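Local coordinates for peptide-binding protein (Photobacterium damsela subsp. piscicida, PDB 6SQX) that cleaves bacterial peptidoglycan as a secreted NlpC/P60 endopeptidase, probably through a cysteine-type peptidase mechanism, at residues A[90-93]-A[94-98]; A[47-50]-A[51-54]. All coordinates share one frame; numbering follows the deposited sequence.

Contact 1. Residues A[90-93]-A[94-98]; sequences ILKL and ENDTI. With EDO (1,2-ethanediol), chain I.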
loop_
_atom_site.group_PDB
_atom_site.type_symbol
_atom_site.label_atom_id
_atom_site.label_comp_id
_atom_site.label_asym_id
_atom_site.label_seq_id
_atom_site.Cartn_x
_atom_site.Cartn_y
_atom_site.Cartn_z
ATOM N N ILE A 90 10.676 8.364 -16.567
ATOM C CA ILE A 90 10.082 9.258 -15.564
ATOM C C ILE A 90 9.554 10.525 -16.210
ATOM O O ILE A 90 8.430 10.959 -15.921
ATOM C CB ILE A 90 11.070 9.568 -14.422
ATOM C CG1 ILE A 90 11.355 8.272 -13.641
ATOM C CG2 ILE A 90 10.550 10.742 -13.529
ATOM C CD1 ILE A 90 12.458 8.350 -12.596
ATOM N N LEU A 91 10.334 11.121 -17.132
ATOM C CA LEU A 91 9.882 12.363 -17.749
ATOM C C LEU A 91 8.600 12.140 -18.554
ATOM O O LEU A 91 7.671 12.966 -18.508
ATOM C CB LEU A 91 10.998 12.947 -18.620
ATOM C CG LEU A 91 10.734 14.293 -19.318
ATOM C CD1 LEU A 91 10.332 15.355 -18.270
ATOM C CD2 LEU A 91 11.994 14.700 -20.095
ATOM N N LYS A 92 8.505 11.005 -19.254
ATOM C CA LYS A 92 7.264 10.681 -19.969
ATOM C C LYS A 92 6.088 10.582 -18.999
ATOM O O LYS A 92 5.007 11.129 -19.257
ATOM C CB LYS A 92 7.425 9.378 -20.760
ATOM C CG LYS A 92 6.152 8.905 -21.454
ATOM C CD LYS A 92 6.334 7.508 -22.059
ATOM C CE LYS A 92 5.191 7.140 -23.001
ATOM N NZ LYS A 92 3.831 7.294 -22.405
ATOM N N LEU A 93 6.278 9.870 -17.877
ATOM C CA LEU A 93 5.191 9.741 -16.898
ATOM C C LEU A 93 4.767 11.102 -16.361
ATOM O O LEU A 93 3.576 11.341 -16.136
ATOM C CB LEU A 93 5.599 8.807 -15.753
ATOM C CG LEU A 93 5.672 7.295 -16.025
ATOM C CD1 LEU A 93 6.049 6.506 -14.741
ATOM C CD2 LEU A 93 4.383 6.720 -16.617
ATOM N N GLU A 94 5.729 11.989 -16.102
ATOM C CA GLU A 94 5.391 13.319 -15.615
ATOM C C GLU A 94 4.581 14.090 -16.635
ATOM O O GLU A 94 3.554 14.696 -16.303
ATOM C CB GLU A 94 6.654 14.082 -15.236
ATOM C CG GLU A 94 7.372 13.457 -14.025
ATOM C CD GLU A 94 6.496 13.446 -12.786
ATOM O OE1 GLU A 94 6.118 14.555 -12.336
ATOM O OE2 GLU A 94 6.204 12.329 -12.294
ATOM N N ASN A 95 5.024 14.070 -17.884
ATOM C CA ASN A 95 4.275 14.759 -18.939
ATOM C C ASN A 95 2.892 14.146 -19.140
ATOM O O ASN A 95 1.912 14.872 -19.355
ATOM C CB ASN A 95 5.064 14.763 -20.253
ATOM C CG ASN A 95 6.207 15.763 -20.238
ATOM O OD1 ASN A 95 6.027 16.928 -19.874
ATOM N ND2 ASN A 95 7.382 15.316 -20.645
ATOM N N ASP A 96 2.797 12.809 -19.072
ATOM C CA ASP A 96 1.503 12.138 -19.168
ATOM C C ASP A 96 0.562 12.578 -18.054
ATOM O O ASP A 96 -0.645 12.718 -18.280
ATOM C CB ASP A 96 1.670 10.618 -19.098
ATOM C CG ASP A 96 2.287 10.021 -20.354
ATOM O OD1 ASP A 96 2.448 10.729 -21.362
ATOM O OD2 ASP A 96 2.599 8.825 -20.313
ATOM N N THR A 97 1.090 12.772 -16.839
ATOM C CA THR A 97 0.230 13.147 -15.717
ATOM C C THR A 97 -0.303 14.560 -15.892
ATOM O O THR A 97 -1.500 14.811 -15.685
ATOM C CB THR A 97 1.014 13.001 -14.408
ATOM O OG1 THR A 97 1.478 11.651 -14.298
ATOM C CG2 THR A 97 0.144 13.334 -13.195
ATOM N N ILE A 98 0.562 15.490 -16.312
ATOM C CA ILE A 98 0.106 16.844 -16.598
ATOM C C ILE A 98 -1.006 16.808 -17.638
ATOM O O ILE A 98 -2.061 17.426 -17.463
ATOM C CB ILE A 98 1.280 17.720 -17.079
ATOM C CG1 ILE A 98 2.256 17.989 -15.943
ATOM C CG2 ILE A 98 0.769 19.059 -17.590
ATOM C CD1 ILE A 98 3.553 18.626 -16.411
HETATM C C1 EDO I . 2.863 9.117 -12.293
HETATM O O1 EDO I . 1.963 10.186 -11.963
HETATM C C2 EDO I . 3.508 8.646 -10.998
HETATM O O2 EDO I . 3.741 9.797 -10.194
#
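Lys-92 and Asp-96 meet on the solvent side of the helix, one turn apart. Lys-92 runs extended until chi4 (-53°), where the chain bends and brings NZ over to Asp-96. NZ lies 2.9 Å from Asp-96 OD2, which accepts this salt bridge through its syn lone pair. The other oxygen, OD1, forms a salt bridge with Arg-99, so each carboxylate oxygen has a positive partner. Beside it, the ND2 end of Asn-95 comes to 3.7 Å from Leu-91 CG, the two side chains crossing at a slant. These are i to i+4 contacts within helix 90-102, which lies against the SH3b1-type domain through strands 198-203 and 206-211.

The packed side is quite different. Ile-90 and Glu-94 are buried there, and Ile-90 CG2 comes to 4.2 Å from Glu-94 CG. Both side chains touch Leu-200 and Leu-207. Glu-94 OE1 is hydrogen-bonded to Trp-209 NE1. Toward the edge of this face, Leu-93 O takes two bonds from Thr-97. The backbone N and OG1 (2.8 Å from Leu-93 O) approach from opposite faces of the carbonyl plane. Thr-97 OG1 in turn accepts from O1 of a bound 1,2-ethanediol at 2.8 Å, and the diol also bonds to Leu-207 O.

Contact 2. Residues A[47-50]-A[51-54]; sequences IIDK and YTIR
Asp-49 OD1 receives two hydrogen bonds from Thr-52. The hydroxyl OG1 of Thr-52 lies 2.8 Å from Asp-49 OD1. It arrives on the syn side, 33° out of the carboxylate plane. The backbone N of Thr-52 is 2.9 Å from the same OD1 and meets it nearly along the C-O axis, with an N-H...O angle of 155°. One carboxylate oxygen thus satisfies both the amide and the hydroxyl of a single residue. The chi1 of Asp-49 (63°) puts CG between its own backbone N and carbonyl carbon, and this turns the carboxylate back over the start of the helix. The Thr-52 hydroxyl lies beside its own backbone N, so both donors face OD1.

Asp-49 is the N-cap of helix 50-64. Its side chain serves a first-turn amide, one that precedes the regular i to i+4 pattern. The negative charge also sits at the helix N-terminus, where it would probably interact favourably with the helix dipole. The regular helical pattern starts at the cap itself: Ile-53 N bonds to Asp-49 O at 3.0 Å. Arg-54 N follows on Lys-50 O, also at 3.0 Å.

Just before the cap in the chain, Ile-48 meets the helix through CB and CG1. Its CB is 4.0 Å from Thr-52 CG2, and its CG1 is 4.1 Å from Ile-53 CB. Ile-48 crosses both partners at about a right angle. Ile-48 also touches Met-381, and Ile-53 touches Ile-337. Arg-54 extends away from the cap, and its NE forms a salt bridge with Glu-58 one turn further along the helix.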
loop_
_atom_site.group_PDB
_atom_site.type_symbol
_atom_site.label_atom_id
_atom_site.label_comp_id
_atom_site.label_asym_id
_atom_site.label_seq_id
_atom_site.Cartn_x
_atom_site.Cartn_y
_atom_site.Cartn_z
ATOM N N ILE A 47 4.695 -19.743 9.381
ATOM C CA ILE A 47 3.905 -19.944 8.166
ATOM C C ILE A 47 4.780 -20.457 7.025
ATOM O O ILE A 47 4.333 -21.260 6.197
ATOM C CB ILE A 47 3.154 -18.655 7.784
ATOM C CG1 ILE A 47 2.338 -18.170 8.976
ATOM C CG2 ILE A 47 2.275 -18.863 6.565
ATOM C CD1 ILE A 47 1.466 -16.969 8.704
ATOM N N ILE A 48 6.026 -19.991 6.940
ATOM C CA ILE A 48 6.960 -20.539 5.966
ATOM C C ILE A 48 8.264 -20.845 6.683
ATOM O O ILE A 48 8.557 -20.297 7.749
ATOM C CB ILE A 48 7.190 -19.639 4.725
ATOM C CG1 ILE A 48 7.840 -18.308 5.116
ATOM C CG2 ILE A 48 5.876 -19.414 3.940
ATOM C CD1 ILE A 48 6.849 -17.256 5.544
ATOM N N ASP A 49 9.051 -21.729 6.081
ATOM C CA ASP A 49 10.232 -22.264 6.738
ATOM C C ASP A 49 11.422 -21.308 6.629
ATOM O O ASP A 49 11.364 -20.251 5.985
ATOM C CB ASP A 49 10.541 -23.672 6.234
ATOM C CG ASP A 49 10.872 -23.725 4.740
ATOM O OD1 ASP A 49 11.259 -22.703 4.135
ATOM O OD2 ASP A 49 10.750 -24.826 4.162
ATOM N N LYS A 50 12.524 -21.706 7.274
ATOM C CA LYS A 50 13.690 -20.835 7.387
ATOM C C LYS A 50 14.294 -20.542 6.025
ATOM O O LYS A 50 14.678 -19.400 5.742
ATOM C CB LYS A 50 14.745 -21.476 8.293
ATOM C CG LYS A 50 14.324 -21.641 9.740
ATOM C CD LYS A 50 14.223 -20.311 10.466
ATOM C CE LYS A 50 13.850 -20.509 11.938
ATOM N NZ LYS A 50 13.689 -19.209 12.674
ATOM N N TYR A 51 14.380 -21.559 5.167
ATOM C CA TYR A 51 14.935 -21.355 3.834
ATOM C C TYR A 51 14.112 -20.350 3.050
ATOM O O TYR A 51 14.652 -19.438 2.413
ATOM C CB TYR A 51 14.990 -22.682 3.080
ATOM C CG TYR A 51 15.401 -22.517 1.640
ATOM C CD1 TYR A 51 16.741 -22.403 1.295
ATOM C CD2 TYR A 51 14.454 -22.483 0.621
ATOM C CE1 TYR A 51 17.128 -22.245 -0.021
ATOM C CE2 TYR A 51 14.835 -22.325 -0.709
ATOM C CZ TYR A 51 16.176 -22.213 -1.020
ATOM O OH TYR A 51 16.578 -22.050 -2.329
ATOM N N THR A 52 12.789 -20.496 3.099
ATOM C CA THR A 52 11.926 -19.658 2.284
ATOM C C THR A 52 11.952 -18.217 2.770
ATOM O O THR A 52 12.012 -17.284 1.960
ATOM C CB THR A 52 10.509 -20.229 2.300
ATOM O OG1 THR A 52 10.529 -21.552 1.737
ATOM C CG2 THR A 52 9.582 -19.344 1.483
ATOM N N ILE A 53 11.876 -18.005 4.088
ATOM C CA ILE A 53 11.878 -16.627 4.584
ATOM C C ILE A 53 13.223 -15.952 4.306
ATOM O O ILE A 53 13.264 -14.743 4.034
ATOM C CB ILE A 53 11.415 -16.532 6.062
ATOM C CG1 ILE A 53 11.091 -15.070 6.458
ATOM C CG2 ILE A 53 12.478 -17.060 7.011
ATOM C CD1 ILE A 53 9.979 -14.428 5.647
ATOM N N ARG A 54 14.329 -16.710 4.348
ATOM C CA ARG A 54 15.622 -16.135 4.001
ATOM C C ARG A 54 15.626 -15.641 2.554
ATOM O O ARG A 54 16.088 -14.533 2.271
ATOM C CB ARG A 54 16.741 -17.159 4.227
ATOM C CG ARG A 54 18.084 -16.654 3.742
ATOM C CD ARG A 54 19.148 -17.754 3.773
ATOM N NE ARG A 54 20.316 -17.398 2.967
ATOM C CZ ARG A 54 21.465 -18.072 2.962
ATOM N NH1 ARG A 54 22.469 -17.668 2.189
ATOM N NH2 ARG A 54 21.613 -19.148 3.730
#

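Overall arrangement
The two contacts share no element and do not touch. Their centres are 40 Å apart, and their nearest atoms are about 28 Å apart. Contact 2 comes first in the chain, where a loop enters helix 50-64. Contact 1 lies wholly within helix 90-102. Contact 2 is mainly at the surface, with one buried residue, Ile-48. Contact 1 is partly buried, because one side of its helix rests on SH3b1-type strands. The chemistry follows the setting. Both have backbone bonds one turn back. At the helix start a carboxylate also takes up a backbone amide, while in contact 1 the carboxylates pair with other side chains.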